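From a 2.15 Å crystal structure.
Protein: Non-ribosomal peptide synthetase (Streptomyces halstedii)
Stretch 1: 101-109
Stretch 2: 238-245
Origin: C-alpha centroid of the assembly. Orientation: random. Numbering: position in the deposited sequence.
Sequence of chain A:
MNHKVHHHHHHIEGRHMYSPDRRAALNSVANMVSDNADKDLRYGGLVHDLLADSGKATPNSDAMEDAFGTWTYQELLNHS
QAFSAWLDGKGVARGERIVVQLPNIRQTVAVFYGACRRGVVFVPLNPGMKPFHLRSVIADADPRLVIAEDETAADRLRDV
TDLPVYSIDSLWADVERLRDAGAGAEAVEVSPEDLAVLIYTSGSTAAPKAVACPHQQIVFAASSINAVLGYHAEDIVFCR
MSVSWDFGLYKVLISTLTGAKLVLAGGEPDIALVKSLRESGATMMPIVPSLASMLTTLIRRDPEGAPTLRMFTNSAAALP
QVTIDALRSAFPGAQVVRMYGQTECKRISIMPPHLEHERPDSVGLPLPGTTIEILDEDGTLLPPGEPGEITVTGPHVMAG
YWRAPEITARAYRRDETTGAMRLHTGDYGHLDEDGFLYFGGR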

# COMPACT_ATOMS: atom_id res chain seq x y z
N GLN A 101 -1.61 -5.89 13.94
CA GLN A 101 -1.82 -7.16 13.26
C GLN A 101 -3.29 -7.41 13.13
O GLN A 101 -3.92 -8.01 14.01
CB GLN A 101 -1.19 -8.32 14.03
CG GLN A 101 -1.20 -9.62 13.23
CD GLN A 101 -0.59 -10.78 13.99
OE1 GLN A 101 -0.93 -11.00 15.15
NE2 GLN A 101 0.27 -11.54 13.34
N LEU A 102 -3.83 -6.96 12.03
CA LEU A 102 -5.25 -6.92 11.83
C LEU A 102 -5.59 -7.30 10.43
O LEU A 102 -4.78 -7.08 9.52
CB LEU A 102 -5.78 -5.49 12.07
CG LEU A 102 -5.73 -4.92 13.47
CD1 LEU A 102 -6.37 -3.56 13.42
CD2 LEU A 102 -6.51 -5.81 14.40
N PRO A 103 -6.81 -7.82 10.24
CA PRO A 103 -7.28 -8.16 8.94
C PRO A 103 -7.80 -6.90 8.20
O PRO A 103 -7.67 -5.80 8.71
CB PRO A 103 -8.47 -9.12 9.23
CG PRO A 103 -9.01 -8.59 10.51
CD PRO A 103 -7.81 -8.12 11.29
N ASN A 104 -8.33 -7.13 7.01
CA ASN A 104 -8.97 -6.14 6.16
C ASN A 104 -10.32 -5.72 6.65
O ASN A 104 -11.36 -6.16 6.10
CB ASN A 104 -9.12 -6.67 4.74
CG ASN A 104 -7.88 -6.40 3.88
OD1 ASN A 104 -6.80 -6.07 4.39
ND2 ASN A 104 -8.04 -6.58 2.55
N ILE A 105 -10.31 -4.81 7.62
CA ILE A 105 -11.53 -4.26 8.15
C ILE A 105 -11.39 -2.75 8.29
O ILE A 105 -10.25 -2.24 8.35
CB ILE A 105 -11.91 -4.93 9.49
CG1 ILE A 105 -10.82 -4.78 10.53
CG2 ILE A 105 -12.14 -6.42 9.29
CD1 ILE A 105 -11.17 -5.39 11.89
N ARG A 106 -12.52 -2.05 8.30
CA ARG A 106 -12.53 -0.61 8.39
C ARG A 106 -11.67 -0.05 9.51
O ARG A 106 -10.98 0.92 9.35
CB ARG A 106 -13.98 -0.16 8.57
CG ARG A 106 -14.80 -0.21 7.30
CD ARG A 106 -16.26 -0.05 7.62
NE ARG A 106 -16.70 -1.17 8.43
CZ ARG A 106 -17.71 -1.13 9.27
NH1 ARG A 106 -18.43 -0.04 9.36
NH2 ARG A 106 -18.04 -2.21 9.97
N GLN A 107 -11.65 -0.75 10.65
CA GLN A 107 -10.92 -0.32 11.83
C GLN A 107 -9.46 -0.16 11.56
O GLN A 107 -8.86 0.77 12.04
CB GLN A 107 -11.11 -1.31 13.00
CG GLN A 107 -12.51 -1.35 13.58
CD GLN A 107 -13.39 -2.42 12.94
OE1 GLN A 107 -13.54 -2.50 11.73
NE2 GLN A 107 -13.98 -3.24 13.77
N THR A 108 -8.87 -1.05 10.79
CA THR A 108 -7.44 -0.96 10.48
C THR A 108 -7.07 0.33 9.72
O THR A 108 -5.99 0.86 9.88
CB THR A 108 -7.02 -2.16 9.60
OG1 THR A 108 -7.60 -3.36 10.11
CG2 THR A 108 -5.53 -2.32 9.58
N VAL A 109 -7.98 0.82 8.89
CA VAL A 109 -7.73 2.02 8.10
C VAL A 109 -7.80 3.26 9.02
O VAL A 109 -7.05 4.25 8.84
CB VAL A 109 -8.75 2.13 6.96
CG1 VAL A 109 -8.50 3.36 6.10
CG2 VAL A 109 -8.67 0.89 6.07
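Stretch 2 238-245: FCRMSVSW

A carboxamide carries a donor and an acceptor on one planar group, and a single asparagine can therefore hold a loop by its backbone in much the way a neighbouring strand would. The contact between residues 101-109 and 238-245 of this synthetase is a compact example. Stretch 2 leaves a strand at Cys-239, runs extended through Met-241 and Ser-242, and closes in a type I beta turn from Ser-242 to Trp-245, with Trp-245 at the N-cap of the helix that follows. The two chains pass in opposite senses: Asn-104 has its CA 6.2 Å from the CA of Ser-242, whereas the CA of Leu-102 lies 8.0 Å from that of Ser-244.

Asn-104 covers the most surface. Its CA-to-CB bond points sideways, but the m rotamer brings the amide end close to the loop. There ND2 of Asn-104 donates to the O of Met-241 at 2.9 Å, and OD1 of Asn-104 accepts from the N of Val-243 at 3.0 Å, both nearly linear. The two bonds bracket Ser-242, whose CA sits 3.5 Å from Asn-104 OD1, so the side chain reads the backbone on both sides of that residue.

Val-243, next in buried area, adds a nonpolar component. Its CA-to-CB bond points toward stretch 1, and CG2 of Val-243 approaches Thr-108 CG2 to 4.2 Å, at the first helical turn, while also lying 3.4 Å from Asn-104 OD1. Thr-108 is itself tied back to its own loop, its OG1 donating to the O of Pro-103 at 2.8 Å. Within stretch 2 the turn is braced by Trp-245 N to Ser-242 O at 3.1 Å and by Ser-244 N to Ser-242 OG, also at 3.1 Å. The interface buries just 259 Å², yet both ends of the Asn-104 amide are paired with backbone groups of the loop.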

# COMPACT_ATOMS: atom_id res chain seq x y z
N PHE A 238 -11.97 -3.04 -5.68
CA PHE A 238 -12.13 -4.31 -5.02
C PHE A 238 -10.76 -4.85 -4.64
O PHE A 238 -9.99 -5.30 -5.48
CB PHE A 238 -12.87 -5.30 -5.93
CG PHE A 238 -13.35 -6.55 -5.21
CD1 PHE A 238 -12.51 -7.61 -4.99
CD2 PHE A 238 -14.67 -6.62 -4.71
CE1 PHE A 238 -12.95 -8.75 -4.30
CE2 PHE A 238 -15.11 -7.75 -4.06
CZ PHE A 238 -14.26 -8.82 -3.83
N CYS A 239 -10.48 -4.85 -3.34
CA CYS A 239 -9.19 -5.15 -2.84
C CYS A 239 -9.23 -6.37 -1.95
O CYS A 239 -9.74 -6.36 -0.81
CB CYS A 239 -8.63 -3.96 -2.06
SG CYS A 239 -6.92 -4.21 -1.63
N ARG A 240 -8.64 -7.42 -2.50
CA ARG A 240 -8.55 -8.71 -1.87
C ARG A 240 -7.17 -8.81 -1.20
O ARG A 240 -6.91 -9.68 -0.35
CB ARG A 240 -8.79 -9.74 -2.98
CG ARG A 240 -8.88 -11.18 -2.58
CD ARG A 240 -10.30 -11.70 -2.27
NE ARG A 240 -10.38 -13.04 -2.86
CZ ARG A 240 -9.66 -14.08 -2.45
NH1 ARG A 240 -8.86 -13.98 -1.38
NH2 ARG A 240 -9.75 -15.25 -3.08
N MET A 241 -6.31 -7.87 -1.52
CA MET A 241 -4.98 -7.79 -0.94
C MET A 241 -5.04 -7.19 0.43
O MET A 241 -5.85 -6.31 0.69
CB MET A 241 -4.04 -6.90 -1.75
CG MET A 241 -3.19 -7.65 -2.77
SD MET A 241 -4.08 -8.16 -4.23
CE MET A 241 -5.09 -6.70 -4.41
N SER A 242 -4.11 -7.64 1.26
CA SER A 242 -4.00 -7.17 2.61
C SER A 242 -3.52 -5.74 2.67
O SER A 242 -2.53 -5.35 2.03
CB SER A 242 -3.05 -8.04 3.41
OG SER A 242 -2.85 -7.45 4.69
N VAL A 243 -4.22 -4.94 3.47
CA VAL A 243 -3.81 -3.54 3.66
C VAL A 243 -2.58 -3.39 4.57
O VAL A 243 -2.15 -2.27 4.85
CB VAL A 243 -4.98 -2.66 4.12
CG1 VAL A 243 -6.08 -2.70 3.07
CG2 VAL A 243 -5.51 -3.08 5.48
N SER A 244 -2.02 -4.53 4.99
CA SER A 244 -0.72 -4.64 5.69
C SER A 244 0.46 -4.88 4.75
O SER A 244 1.60 -4.90 5.16
CB SER A 244 -0.75 -5.86 6.61
OG SER A 244 -1.89 -5.82 7.46
N TRP A 245 0.16 -5.15 3.49
CA TRP A 245 1.12 -5.24 2.43
C TRP A 245 1.00 -3.87 1.72
O TRP A 245 -0.08 -3.27 1.64
CB TRP A 245 0.72 -6.47 1.58
CG TRP A 245 1.37 -6.64 0.22
CD1 TRP A 245 2.51 -6.03 -0.26
CD2 TRP A 245 0.92 -7.52 -0.82
NE1 TRP A 245 2.77 -6.46 -1.54
CE2 TRP A 245 1.82 -7.37 -1.91
CE3 TRP A 245 -0.15 -8.42 -0.94
CZ2 TRP A 245 1.69 -8.09 -3.11
CZ3 TRP A 245 -0.29 -9.13 -2.13
CH2 TRP A 245 0.64 -8.96 -3.20